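PDB 5EJY: myosin-I heavy chain, which is an actin-based motor with ATPase activity that takes part in adhesion and the early steps of phagocytosis, here represented by a MyTH4-FERM piece of its tail. Local coordinates for residues Gln31-Asp34 against Tyr38-Ser41; Lys44-Val49 against Glu54-Ala59; Cys107-Gln112 against Glu127-Thr132; Lys111-Asn116 against Ala147-Thr152; Asp120-Val125 against Lys161-Ser166. One frame throughout, in Å; residues are numbered along the deposited sequence.

In the fold
All five contacts lie in the helical MyTH4 part of the chain, well away from the FERM sheets. From the N terminus, interaction 1 closes a short loop within the long connection between helix 16-23 and helix 53-70, and interaction 2 follows in series, folding the end of that connection onto the start of helix 53-70. Interactions 3 and 4 both start from helix 102-112: the first pairs it with helix 119-133, the second joins its C-terminal end to helix 143-155. Interaction 5, between helices 119-133 and 161-180, crosses both of these. Lys111 and Gln112 tie the bundle back to the loop of interaction 1 through Gln39.

Interaction 1 of 5, residues Gln31-Asp34 against Tyr38-Ser41; sequences QKDD and YQKS
The side-chain amides of Gln31 and Gln39 face each other from opposite directions, each giving an N-H to the other's oxygen, with their planes 39° apart. Gln31 NE2 donates to Gln39 OE1 at 2.8 Å along a nearly straight line; the acceptor lies in the amide plane of Gln31, whereas the donor stands above the carbonyl plane of Gln39. In the return bond Gln39 NE2 reaches Gln31 OE1 at 3.0 Å, this time in the carbonyl plane and on a lone pair. That one acceptor is met in plane and the other from above is consistent with the twist between the amides. Gln39 NE2 also donates to Ser41 O at 2.9 Å, so two acceptors hold the orientation of this amide.

This is a turn in the long loop ahead of helix 53-70 in the MyTH4 region, closed by side chains rather than by backbone pairing. Both glutamines place CG between the backbone N and the carbonyl carbon (chi1 57° in Gln31, 79° in Gln39) and then run out extended. Gln39 OE1 has a further donor in Lys111 NZ on helix 102-112, and that ammonium would be expected to polarise the carbonyl.

Beside the amide pair, the carboxylate of Asp33 is turned steeply to the Gln39 amide, and the two side chains cross obliquely, with Asp33 OD2 3.8 Å from Gln39 CB. The same Asp33 OD2 accepts the hydroxyl of Ser41 at 3.1 Å, nearly along its C-O axis. Water 1 lies 2.9 Å from Tyr38 O; its short approach to Asp34 O is doubtful.

Interaction 2 of 5, residues Lys44-Val49 against Glu54-Ala59; sequences KSSLLV and EQTKVA
Ser46 and Ala59 bring the backbones together, with their CA atoms 5.2 Å apart, where the irregular segment 44-49 passes beside the first turns of helix 53-70. No direct hydrogen bond joins the two segments; within the helix, Ala59 N bonds to Gln55 O in the usual way.

The closest touch is carbon to carbon: Ser46 CB lies 3.5 Å from Ala59 CB, and the small alanine methyl is consistent with so close an approach. One turn back, the methyl CG2 of Thr56 touches the loop, 3.8 Å from Ser46 OG and 3.9 Å from Ser45 OG. The hydroxyl of Thr56 stands beside the backbone N and faces water 2, which lies 2.7 Å from Thr56 OG1 and donates to Ser46 OG at 2.8 Å. Ser46 OG in turn donates to Leu48 O, two residues on and nearly in line with the C=O bond; at 2.5 Å this bond is unusually short, and its exact length is doubtful. Were Ser46 an alanine, Leu48 O would probably lose this donor and water 2 its link between loop and helix.

Helix 102-112 backs the contact: Glu104 takes the backbone N-H groups of Leu47 and Leu48, and Gln108 NE2 bonds to Ala59 O. Leu48 turns to helix 16-23, where it packs on Tyr19 and Asn23, so the loop is held among three helices.

Interaction 3 of 5, residues Cys107-Gln112 against Glu127-Thr132; sequences CQLIKQ and ELIHFT
Leu109 carries nearly the whole contact, and its atoms meet three different residues of segment 127-132. CB comes first, 3.6 Å from Ile129 CG1. Beyond CG the two methyls part: CD2 goes to Leu128, 3.8 Å from its CB and a little farther from its CD1, while CD1 heads for Thr132 and lies 3.4 Å from Thr132 OG1. CG stands beside the backbone N, anti to the carbonyl carbon (chi1 -56°), and with chi2 extended this places CD1 on Thr132 and CD2 on Leu128.

The two helices, 102-112 and 119-133, run antiparallel at 157° with short-segment axes 10.0 Å apart. They are consecutive in the chain and form a helical hairpin in the MyTH4 bundle. Between these two segments every contact runs through Leu109, which presses onto a surface made by Leu128, Ile129 and Thr132.

Leu128 is crossed by Leu109 at about a right angle. The Ile129 side chain leaves its backbone to one side of the partner, yet CG1 comes in beside Leu109 CB, and CD1 carries on to about 4.1 Å from Leu109 O. The proton of Thr132 OG1 goes to Leu128 O at 2.8 Å, tilted 34° from the carbonyl plane, which is consistent with the hydroxyl oxygen facing a methyl. Thr132 N bonds to the same oxygen at 2.9 Å from the opposite face, so two donors grip Leu128 O, and the OG1 bond holds the hydroxyl in place. Farther round helix 119-133, Ile129 and His130 touch helix 161-180, while Phe131 packs on helix 189-196.

Interaction 4 of 5, residues Lys111-Asn116 against Ala147-Thr152; sequences KQSTSN and AAYLKT
At the C-terminal end of helix 102-112 in the MyTH4 bundle, where the chain turns off into a loop, Ser113 receives the phenol of Tyr149 from helix 143-155. The backbones stay well apart, 10.2 Å between the CA atoms of Thr114 and Tyr149, and the tyrosine side chain spans the distance. With CG anti to the backbone N (chi1 -176°), the ring extends away from its helix to the serine. Tyr149 OH comes 2.7 Å from Ser113 OG, and the serine oxygen sits at the ring edge, near its plane. Ser113 OG also has two backbone carbonyls of the preceding turn, Leu109 O and Ile110 O, as hydrogen-bond partners, which must share its one proton.

Water 3 makes a second link, donating to Ser113 O at 3.1 Å and lying 2.7 Å from Tyr149 OH. A phenylalanine in place of Tyr149 would probably keep the ring but leave Ser113 OG and this water without their shared phenol partner.

Past the serine, Asn116 ND2 bonds back to Gln112 O at 2.9 Å across the turn. Within the MyTH4 helical bundle, then, a phenol and a water join the end of helix 102-112 to helix 143-155.

Interaction 5 of 5, residues Asp120-Val125 against Lys161-Ser166; sequences DLNIRV and KSVKDS
Ile123 and Val163 are the nearest CA pair of segments 120-125 and 161-166, which belong to helices 119-133 and 161-180 in the helical bundle of the MyTH4 domain. The helices run nearly parallel here: their directions differ by 13° and the short-segment axes lie 9.2 Å apart. Helix 143-155 lies between them in the chain and runs the other way.

The apolar part is small. Ile123 CG1 rests 4.1 Å from Val163 CG2, and the same valine methyl touches the amide of Asn122, 3.8 Å from ND2, where the two side chains cross at about a right angle. Val163 CG2 stands beside its backbone N, anti to the carbonyl carbon, which leaves it directed at both residues of the other helix. Trp126, one turn on from Asn122, also packs against Val163.

Mixed contacts surround Ser162. Its hydroxyl is set among the carbons of Ile123, with OG 3.4 Å from Ile123 CG2 and somewhat farther from CG1 and CD1, while Ser162 CB meets the CD1 end of the isoleucine chain.

Charged groups act within helix 161-180 itself. Lys161 NZ forms a salt bridge to Asp165 OD2 at 3.0 Å, one turn along, using the syn lone pair of that oxygen.

No direct hydrogen bond crosses between the segments, so the polar link is made by solvent. Water 4 donates to Ile123 O at 3.0 Å, and lies 3.0 Å from Ser162 OG and 2.8 Å from Ser166 OG, joining one backbone carbonyl to two serine hydroxyls.

Interaction 1 of 5, residues Gln31-Asp34 against Tyr38-Ser41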
# COMPACT_ATOMS: atom_id res chain seq x y z
N GLN A 31 -21.62 18.70 36.63
CA GLN A 31 -20.33 18.91 37.26
C GLN A 31 -20.06 20.38 37.52
O GLN A 31 -20.85 21.25 37.15
CB GLN A 31 -19.23 18.38 36.34
CG GLN A 31 -19.26 19.03 34.97
CD GLN A 31 -18.03 18.74 34.15
OE1 GLN A 31 -17.34 17.74 34.38
NE2 GLN A 31 -17.73 19.61 33.20
N LYS A 32 -18.91 20.66 38.14
CA LYS A 32 -18.49 22.03 38.43
C LYS A 32 -18.11 22.81 37.16
O LYS A 32 -18.72 23.84 36.85
CB LYS A 32 -17.33 22.03 39.42
N ASP A 33 -17.11 22.31 36.43
CA ASP A 33 -16.66 22.98 35.21
C ASP A 33 -17.76 23.01 34.15
O ASP A 33 -18.73 22.26 34.25
CB ASP A 33 -15.41 22.29 34.64
CG ASP A 33 -14.29 22.16 35.66
OD1 ASP A 33 -14.07 23.12 36.44
OD2 ASP A 33 -13.61 21.10 35.68
N ASP A 34 -17.61 23.87 33.15
CA ASP A 34 -18.52 23.89 32.00
C ASP A 34 -18.35 22.59 31.20
O ASP A 34 -17.23 22.13 30.97
CB ASP A 34 -18.27 25.13 31.13
CG ASP A 34 -19.11 25.15 29.85
OD1 ASP A 34 -20.03 24.32 29.71
OD2 ASP A 34 -18.85 26.01 28.98
N TYR A 38 -13.31 23.52 27.47
CA TYR A 38 -12.14 22.87 28.07
C TYR A 38 -12.28 22.61 29.56
O TYR A 38 -12.74 23.47 30.32
CB TYR A 38 -10.88 23.71 27.82
CG TYR A 38 -9.71 23.26 28.67
CD1 TYR A 38 -8.90 22.21 28.27
CD2 TYR A 38 -9.44 23.85 29.90
CE1 TYR A 38 -7.85 21.77 29.05
CE2 TYR A 38 -8.39 23.42 30.69
CZ TYR A 38 -7.59 22.38 30.26
OH TYR A 38 -6.54 21.93 31.02
N GLN A 39 -11.86 21.42 30.00
CA GLN A 39 -11.71 21.17 31.43
C GLN A 39 -10.51 20.29 31.72
O GLN A 39 -10.11 19.46 30.91
CB GLN A 39 -12.97 20.57 32.02
CG GLN A 39 -13.14 19.08 31.75
CD GLN A 39 -14.51 18.60 32.15
OE1 GLN A 39 -15.51 19.02 31.57
NE2 GLN A 39 -14.57 17.73 33.15
N LYS A 40 -9.93 20.47 32.91
CA LYS A 40 -8.73 19.73 33.28
C LYS A 40 -9.08 18.41 33.97
O LYS A 40 -8.28 17.48 34.00
CB LYS A 40 -7.84 20.59 34.19
CG LYS A 40 -8.40 20.83 35.58
CD LYS A 40 -7.93 22.16 36.15
CE LYS A 40 -6.41 22.30 36.11
N SER A 41 -10.29 18.33 34.51
CA SER A 41 -10.73 17.14 35.22
C SER A 41 -11.42 16.13 34.30
O SER A 41 -11.92 16.49 33.24
CB SER A 41 -11.67 17.54 36.34
OG SER A 41 -12.84 18.15 35.81
O HOH W 1 -15.46 23.86 31.39

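Interaction 2 of 5, residues Lys44-Val49 against Glu54-Ala59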
# COMPACT_ATOMS: atom_id res chain seq x y z
N LYS A 44 -17.48 12.89 33.90
CA LYS A 44 -18.10 11.91 34.79
C LYS A 44 -18.98 10.92 34.03
O LYS A 44 -19.46 9.94 34.60
CB LYS A 44 -18.87 12.61 35.91
CG LYS A 44 -17.96 13.39 36.86
CD LYS A 44 -18.74 14.28 37.81
CE LYS A 44 -17.79 15.02 38.75
N SER A 45 -19.18 11.19 32.75
CA SER A 45 -19.88 10.27 31.87
C SER A 45 -19.46 10.60 30.44
O SER A 45 -18.63 11.48 30.22
CB SER A 45 -21.39 10.41 32.04
OG SER A 45 -22.09 9.41 31.32
N SER A 46 -20.01 9.88 29.46
CA SER A 46 -19.72 10.18 28.06
C SER A 46 -20.32 11.54 27.71
O SER A 46 -21.29 11.96 28.33
CB SER A 46 -20.30 9.09 27.15
OG SER A 46 -21.70 8.95 27.32
N LEU A 47 -19.76 12.23 26.71
CA LEU A 47 -20.35 13.47 26.22
C LEU A 47 -21.67 13.25 25.49
O LEU A 47 -22.60 14.04 25.63
CB LEU A 47 -19.40 14.25 25.29
CG LEU A 47 -18.14 14.89 25.86
CD1 LEU A 47 -17.47 15.80 24.80
CD2 LEU A 47 -18.42 15.70 27.13
N LEU A 48 -21.74 12.19 24.69
CA LEU A 48 -22.96 11.88 23.97
C LEU A 48 -23.67 10.71 24.63
O LEU A 48 -23.15 10.10 25.57
CB LEU A 48 -22.66 11.58 22.49
CG LEU A 48 -21.91 12.70 21.76
CD1 LEU A 48 -21.58 12.30 20.33
CD2 LEU A 48 -22.75 14.01 21.78
N VAL A 49 -24.87 10.40 24.17
CA VAL A 49 -25.64 9.33 24.80
C VAL A 49 -25.41 8.02 24.08
O VAL A 49 -25.68 7.90 22.89
CB VAL A 49 -27.14 9.66 24.81
CG1 VAL A 49 -27.94 8.49 25.39
CG2 VAL A 49 -27.41 10.97 25.59
N GLU A 54 -21.08 -0.33 27.71
CA GLU A 54 -19.65 -0.48 27.49
C GLU A 54 -19.06 0.70 26.72
O GLU A 54 -17.93 1.11 26.97
CB GLU A 54 -19.33 -1.80 26.77
CG GLU A 54 -17.91 -1.89 26.19
CD GLU A 54 -16.85 -2.16 27.24
OE1 GLU A 54 -17.21 -2.44 28.41
OE2 GLU A 54 -15.65 -2.10 26.89
N GLN A 55 -19.82 1.24 25.77
CA GLN A 55 -19.34 2.37 24.99
C GLN A 55 -19.33 3.64 25.83
O GLN A 55 -18.51 4.53 25.61
CB GLN A 55 -20.16 2.58 23.71
CG GLN A 55 -19.78 1.62 22.59
CD GLN A 55 -20.62 1.79 21.35
OE1 GLN A 55 -20.67 2.87 20.76
NE2 GLN A 55 -21.28 0.71 20.93
N THR A 56 -20.26 3.73 26.78
CA THR A 56 -20.26 4.84 27.71
C THR A 56 -18.98 4.81 28.53
O THR A 56 -18.31 5.83 28.70
CB THR A 56 -21.47 4.79 28.65
OG1 THR A 56 -22.68 4.88 27.89
CG2 THR A 56 -21.43 5.93 29.66
N LYS A 57 -18.62 3.62 29.02
CA LYS A 57 -17.42 3.46 29.82
C LYS A 57 -16.16 3.78 29.02
O LYS A 57 -15.24 4.44 29.52
CB LYS A 57 -17.32 2.02 30.36
CG LYS A 57 -16.04 1.77 31.16
CD LYS A 57 -15.89 0.30 31.57
CE LYS A 57 -15.52 -0.59 30.38
NZ LYS A 57 -14.10 -0.43 29.94
N VAL A 58 -16.11 3.30 27.78
CA VAL A 58 -14.97 3.57 26.92
C VAL A 58 -14.84 5.07 26.58
O VAL A 58 -13.74 5.60 26.49
CB VAL A 58 -15.05 2.74 25.63
CG1 VAL A 58 -13.98 3.19 24.63
CG2 VAL A 58 -14.90 1.24 25.96
N ALA A 59 -15.97 5.74 26.38
CA ALA A 59 -15.93 7.18 26.08
C ALA A 59 -15.25 7.94 27.21
O ALA A 59 -14.45 8.85 26.98
CB ALA A 59 -17.33 7.71 25.85
O HOH W 2 -23.89 7.25 27.61

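Interaction 3 of 5, residues Cys107-Gln112 against Glu127-Thr132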
# COMPACT_ATOMS: atom_id res chain seq x y z
N CYS A 107 -16.38 15.28 19.50
CA CYS A 107 -16.97 16.25 20.42
C CYS A 107 -16.03 16.52 21.58
O CYS A 107 -15.95 17.65 22.06
CB CYS A 107 -18.32 15.76 20.96
SG CYS A 107 -19.65 15.87 19.80
N GLN A 108 -15.33 15.49 22.05
CA GLN A 108 -14.35 15.69 23.11
C GLN A 108 -13.21 16.60 22.66
O GLN A 108 -12.70 17.39 23.45
CB GLN A 108 -13.77 14.36 23.59
CG GLN A 108 -14.79 13.46 24.30
CD GLN A 108 -14.15 12.20 24.86
OE1 GLN A 108 -12.94 12.12 25.05
NE2 GLN A 108 -14.98 11.20 25.14
N LEU A 109 -12.81 16.48 21.40
CA LEU A 109 -11.71 17.30 20.88
C LEU A 109 -12.15 18.75 20.62
O LEU A 109 -11.40 19.70 20.85
CB LEU A 109 -11.10 16.69 19.62
CG LEU A 109 -10.61 15.25 19.82
CD1 LEU A 109 -10.11 14.63 18.51
CD2 LEU A 109 -9.52 15.20 20.90
N ILE A 110 -13.37 18.91 20.11
CA ILE A 110 -13.94 20.25 19.96
C ILE A 110 -13.99 20.91 21.33
O ILE A 110 -13.51 22.04 21.50
CB ILE A 110 -15.35 20.18 19.37
CG1 ILE A 110 -15.29 19.64 17.94
CG2 ILE A 110 -16.02 21.58 19.40
CD1 ILE A 110 -16.62 19.17 17.40
N LYS A 111 -14.55 20.19 22.29
CA LYS A 111 -14.66 20.67 23.67
C LYS A 111 -13.31 21.11 24.25
O LYS A 111 -13.19 22.23 24.78
CB LYS A 111 -15.29 19.57 24.55
CG LYS A 111 -15.07 19.74 26.05
CD LYS A 111 -15.65 18.55 26.84
CE LYS A 111 -15.23 18.60 28.30
NZ LYS A 111 -15.84 19.80 28.98
N GLN A 112 -12.31 20.25 24.17
CA GLN A 112 -11.02 20.54 24.80
C GLN A 112 -10.24 21.64 24.08
O GLN A 112 -9.25 22.14 24.62
CB GLN A 112 -10.16 19.29 24.92
CG GLN A 112 -10.66 18.28 25.96
CD GLN A 112 -10.70 18.87 27.37
OE1 GLN A 112 -11.68 19.49 27.77
NE2 GLN A 112 -9.63 18.66 28.12
N GLU A 127 -3.32 18.66 17.44
CA GLU A 127 -2.62 17.47 16.96
C GLU A 127 -3.53 16.24 17.01
O GLU A 127 -3.55 15.45 16.06
CB GLU A 127 -1.36 17.21 17.79
CG GLU A 127 -0.23 18.23 17.53
CD GLU A 127 0.91 18.11 18.54
OE1 GLU A 127 0.80 17.29 19.47
OE2 GLU A 127 1.91 18.86 18.40
N LEU A 128 -4.26 16.07 18.11
CA LEU A 128 -5.25 15.00 18.24
C LEU A 128 -6.34 15.11 17.19
O LEU A 128 -6.75 14.10 16.61
CB LEU A 128 -5.91 15.03 19.62
CG LEU A 128 -5.01 14.64 20.79
CD1 LEU A 128 -5.75 14.79 22.13
CD2 LEU A 128 -4.51 13.20 20.61
N ILE A 129 -6.83 16.32 16.96
CA ILE A 129 -7.83 16.55 15.93
C ILE A 129 -7.29 16.07 14.58
O ILE A 129 -7.98 15.38 13.82
CB ILE A 129 -8.24 18.05 15.89
CG1 ILE A 129 -9.25 18.35 17.00
CG2 ILE A 129 -8.87 18.41 14.56
CD1 ILE A 129 -9.45 19.89 17.28
N HIS A 130 -6.04 16.41 14.30
CA HIS A 130 -5.42 16.06 13.03
C HIS A 130 -5.20 14.54 12.91
O HIS A 130 -5.45 13.96 11.86
CB HIS A 130 -4.11 16.84 12.89
CG HIS A 130 -3.50 16.78 11.52
ND1 HIS A 130 -2.24 17.27 11.24
CD2 HIS A 130 -3.96 16.26 10.36
CE1 HIS A 130 -1.96 17.06 9.97
NE2 HIS A 130 -2.98 16.45 9.41
N PHE A 131 -4.76 13.89 14.00
CA PHE A 131 -4.62 12.42 14.00
C PHE A 131 -5.96 11.79 13.68
O PHE A 131 -6.04 10.82 12.94
CB PHE A 131 -4.20 11.89 15.38
CG PHE A 131 -2.86 12.39 15.88
CD1 PHE A 131 -1.81 12.62 15.00
CD2 PHE A 131 -2.66 12.60 17.24
CE1 PHE A 131 -0.59 13.06 15.47
CE2 PHE A 131 -1.43 13.06 17.71
CZ PHE A 131 -0.40 13.30 16.83
N THR A 132 -7.02 12.34 14.27
CA THR A 132 -8.35 11.74 14.15
C THR A 132 -8.88 11.92 12.74
O THR A 132 -9.38 10.97 12.15
CB THR A 132 -9.34 12.34 15.20
OG1 THR A 132 -8.78 12.17 16.51
CG2 THR A 132 -10.70 11.62 15.15

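Interaction 4 of 5, residues Lys111-Asn116 against Ala147-Thr152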
# COMPACT_ATOMS: atom_id res chain seq x y z
N LYS A 111 -14.55 20.19 22.29
CA LYS A 111 -14.66 20.67 23.67
C LYS A 111 -13.31 21.11 24.25
O LYS A 111 -13.19 22.23 24.78
CB LYS A 111 -15.29 19.57 24.55
CG LYS A 111 -15.07 19.74 26.05
CD LYS A 111 -15.65 18.55 26.84
CE LYS A 111 -15.23 18.60 28.30
NZ LYS A 111 -15.84 19.80 28.98
N GLN A 112 -12.31 20.25 24.17
CA GLN A 112 -11.02 20.54 24.80
C GLN A 112 -10.24 21.64 24.08
O GLN A 112 -9.25 22.14 24.62
CB GLN A 112 -10.16 19.29 24.92
CG GLN A 112 -10.66 18.28 25.96
CD GLN A 112 -10.70 18.87 27.37
OE1 GLN A 112 -11.68 19.49 27.77
NE2 GLN A 112 -9.63 18.66 28.12
N SER A 113 -10.66 21.98 22.87
CA SER A 113 -10.01 23.07 22.15
C SER A 113 -10.84 24.36 22.22
O SER A 113 -10.54 25.34 21.54
CB SER A 113 -9.74 22.69 20.69
OG SER A 113 -10.95 22.48 19.98
N THR A 114 -11.90 24.34 23.03
CA THR A 114 -12.77 25.50 23.21
C THR A 114 -12.43 26.22 24.51
O THR A 114 -12.45 25.61 25.57
CB THR A 114 -14.25 25.10 23.22
OG1 THR A 114 -14.62 24.64 21.91
CG2 THR A 114 -15.14 26.30 23.60
N SER A 115 -12.11 27.51 24.41
CA SER A 115 -11.71 28.30 25.58
C SER A 115 -10.60 27.63 26.35
O SER A 115 -10.64 27.57 27.57
CB SER A 115 -12.89 28.52 26.51
OG SER A 115 -13.83 29.37 25.90
N ASN A 116 -9.61 27.11 25.62
CA ASN A 116 -8.47 26.44 26.22
C ASN A 116 -7.45 27.51 26.59
O ASN A 116 -6.90 28.17 25.72
CB ASN A 116 -7.89 25.42 25.24
CG ASN A 116 -6.83 24.52 25.87
OD1 ASN A 116 -6.08 24.95 26.75
ND2 ASN A 116 -6.74 23.26 25.40
N ALA A 147 -16.94 20.60 10.42
CA ALA A 147 -16.33 21.31 9.30
C ALA A 147 -16.44 22.83 9.49
O ALA A 147 -15.52 23.58 9.16
CB ALA A 147 -16.98 20.89 7.99
N ALA A 148 -17.56 23.28 10.03
CA ALA A 148 -17.72 24.72 10.30
C ALA A 148 -16.69 25.16 11.33
O ALA A 148 -16.08 26.23 11.23
CB ALA A 148 -19.14 25.01 10.78
N TYR A 149 -16.48 24.31 12.32
CA TYR A 149 -15.53 24.60 13.38
C TYR A 149 -14.10 24.73 12.82
O TYR A 149 -13.36 25.63 13.22
CB TYR A 149 -15.59 23.51 14.45
CG TYR A 149 -14.71 23.78 15.64
CD1 TYR A 149 -15.00 24.82 16.51
CD2 TYR A 149 -13.60 22.99 15.89
CE1 TYR A 149 -14.20 25.07 17.61
CE2 TYR A 149 -12.79 23.23 16.98
CZ TYR A 149 -13.10 24.28 17.84
OH TYR A 149 -12.31 24.54 18.92
N LEU A 150 -13.74 23.84 11.90
CA LEU A 150 -12.42 23.89 11.26
C LEU A 150 -12.23 25.19 10.47
O LEU A 150 -11.23 25.87 10.61
CB LEU A 150 -12.26 22.70 10.29
CG LEU A 150 -12.07 21.31 10.92
CD1 LEU A 150 -11.94 20.25 9.83
CD2 LEU A 150 -10.84 21.32 11.80
N LYS A 151 -13.19 25.50 9.62
CA LYS A 151 -13.05 26.65 8.73
C LYS A 151 -13.01 27.95 9.53
O LYS A 151 -12.20 28.84 9.26
CB LYS A 151 -14.16 26.67 7.68
CG LYS A 151 -14.21 25.43 6.82
CD LYS A 151 -15.01 25.64 5.55
CE LYS A 151 -14.21 26.38 4.50
NZ LYS A 151 -14.96 26.47 3.21
N THR A 152 -13.88 28.05 10.53
CA THR A 152 -13.84 29.21 11.41
C THR A 152 -12.46 29.35 12.03
O THR A 152 -11.90 30.45 12.13
CB THR A 152 -14.89 29.12 12.54
OG1 THR A 152 -16.20 29.11 11.96
CG2 THR A 152 -14.76 30.30 13.49
O HOH W 3 -12.40 27.11 19.75

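Interaction 5 of 5, residues Asp120-Val125 against Lys161-Ser166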
# COMPACT_ATOMS: atom_id res chain seq x y z
N ASP A 120 0.10 25.71 24.66
CA ASP A 120 0.69 24.39 24.41
C ASP A 120 -0.34 23.27 24.47
O ASP A 120 -0.22 22.27 23.77
CB ASP A 120 1.82 24.09 25.40
CG ASP A 120 3.12 24.79 25.05
OD1 ASP A 120 3.24 25.33 23.92
OD2 ASP A 120 4.03 24.81 25.91
N LEU A 121 -1.35 23.43 25.32
CA LEU A 121 -2.41 22.43 25.41
C LEU A 121 -3.30 22.48 24.18
O LEU A 121 -3.67 21.43 23.63
CB LEU A 121 -3.24 22.62 26.68
CG LEU A 121 -2.49 22.46 28.00
CD1 LEU A 121 -3.45 22.56 29.17
CD2 LEU A 121 -1.74 21.15 28.04
N ASN A 122 -3.64 23.69 23.75
CA ASN A 122 -4.47 23.88 22.56
C ASN A 122 -3.77 23.21 21.38
O ASN A 122 -4.40 22.56 20.54
CB ASN A 122 -4.69 25.37 22.28
CG ASN A 122 -6.03 25.67 21.60
OD1 ASN A 122 -7.07 25.10 21.96
ND2 ASN A 122 -6.03 26.59 20.63
N ILE A 123 -2.45 23.36 21.33
CA ILE A 123 -1.64 22.74 20.29
C ILE A 123 -1.74 21.21 20.31
O ILE A 123 -1.87 20.58 19.26
CB ILE A 123 -0.17 23.18 20.40
CG1 ILE A 123 -0.03 24.64 19.98
CG2 ILE A 123 0.73 22.30 19.56
CD1 ILE A 123 1.39 25.16 20.02
N ARG A 124 -1.66 20.62 21.50
CA ARG A 124 -1.83 19.18 21.66
C ARG A 124 -3.21 18.69 21.21
O ARG A 124 -3.32 17.63 20.58
CB ARG A 124 -1.59 18.77 23.11
CG ARG A 124 -0.12 18.77 23.49
CD ARG A 124 0.62 17.71 22.70
NE ARG A 124 2.06 17.77 22.93
CZ ARG A 124 2.64 17.41 24.07
NH1 ARG A 124 1.90 16.98 25.08
NH2 ARG A 124 3.96 17.49 24.20
N VAL A 125 -4.26 19.44 21.56
CA VAL A 125 -5.60 19.03 21.16
C VAL A 125 -5.72 19.08 19.64
O VAL A 125 -6.33 18.21 19.04
CB VAL A 125 -6.73 19.90 21.77
CG1 VAL A 125 -8.09 19.36 21.32
CG2 VAL A 125 -6.64 19.92 23.28
N LYS A 161 0.46 29.75 14.86
CA LYS A 161 0.69 29.18 13.54
C LYS A 161 0.44 27.67 13.61
O LYS A 161 -0.11 27.08 12.68
CB LYS A 161 2.13 29.44 13.08
CG LYS A 161 2.48 28.77 11.76
CD LYS A 161 3.95 28.94 11.41
CE LYS A 161 4.38 27.97 10.31
NZ LYS A 161 3.48 28.04 9.12
N SER A 162 0.84 27.05 14.71
CA SER A 162 0.74 25.60 14.87
C SER A 162 -0.70 25.09 14.84
O SER A 162 -1.01 24.13 14.14
CB SER A 162 1.45 25.15 16.15
OG SER A 162 1.00 23.86 16.55
N VAL A 163 -1.59 25.75 15.58
CA VAL A 163 -3.00 25.42 15.54
C VAL A 163 -3.58 25.64 14.15
O VAL A 163 -4.34 24.81 13.65
CB VAL A 163 -3.82 26.20 16.58
CG1 VAL A 163 -5.30 26.09 16.28
CG2 VAL A 163 -3.50 25.71 17.98
N LYS A 164 -3.21 26.73 13.49
CA LYS A 164 -3.78 27.01 12.18
C LYS A 164 -3.28 26.01 11.12
O LYS A 164 -4.03 25.64 10.22
CB LYS A 164 -3.48 28.43 11.72
CG LYS A 164 -4.30 28.83 10.50
CD LYS A 164 -4.22 30.32 10.22
CE LYS A 164 -4.92 31.14 11.29
NZ LYS A 164 -6.38 31.27 11.04
N ASP A 165 -2.02 25.61 11.22
CA ASP A 165 -1.46 24.64 10.28
C ASP A 165 -2.16 23.30 10.49
O ASP A 165 -2.50 22.62 9.52
CB ASP A 165 0.04 24.46 10.51
CG ASP A 165 0.87 25.63 9.97
OD1 ASP A 165 0.40 26.37 9.09
OD2 ASP A 165 2.01 25.78 10.44
N SER A 166 -2.35 22.93 11.74
CA SER A 166 -3.07 21.69 12.07
C SER A 166 -4.50 21.71 11.59
O SER A 166 -4.99 20.73 11.04
CB SER A 166 -3.03 21.42 13.57
OG SER A 166 -1.72 21.06 13.98
O HOH W 4 -1.24 21.83 16.65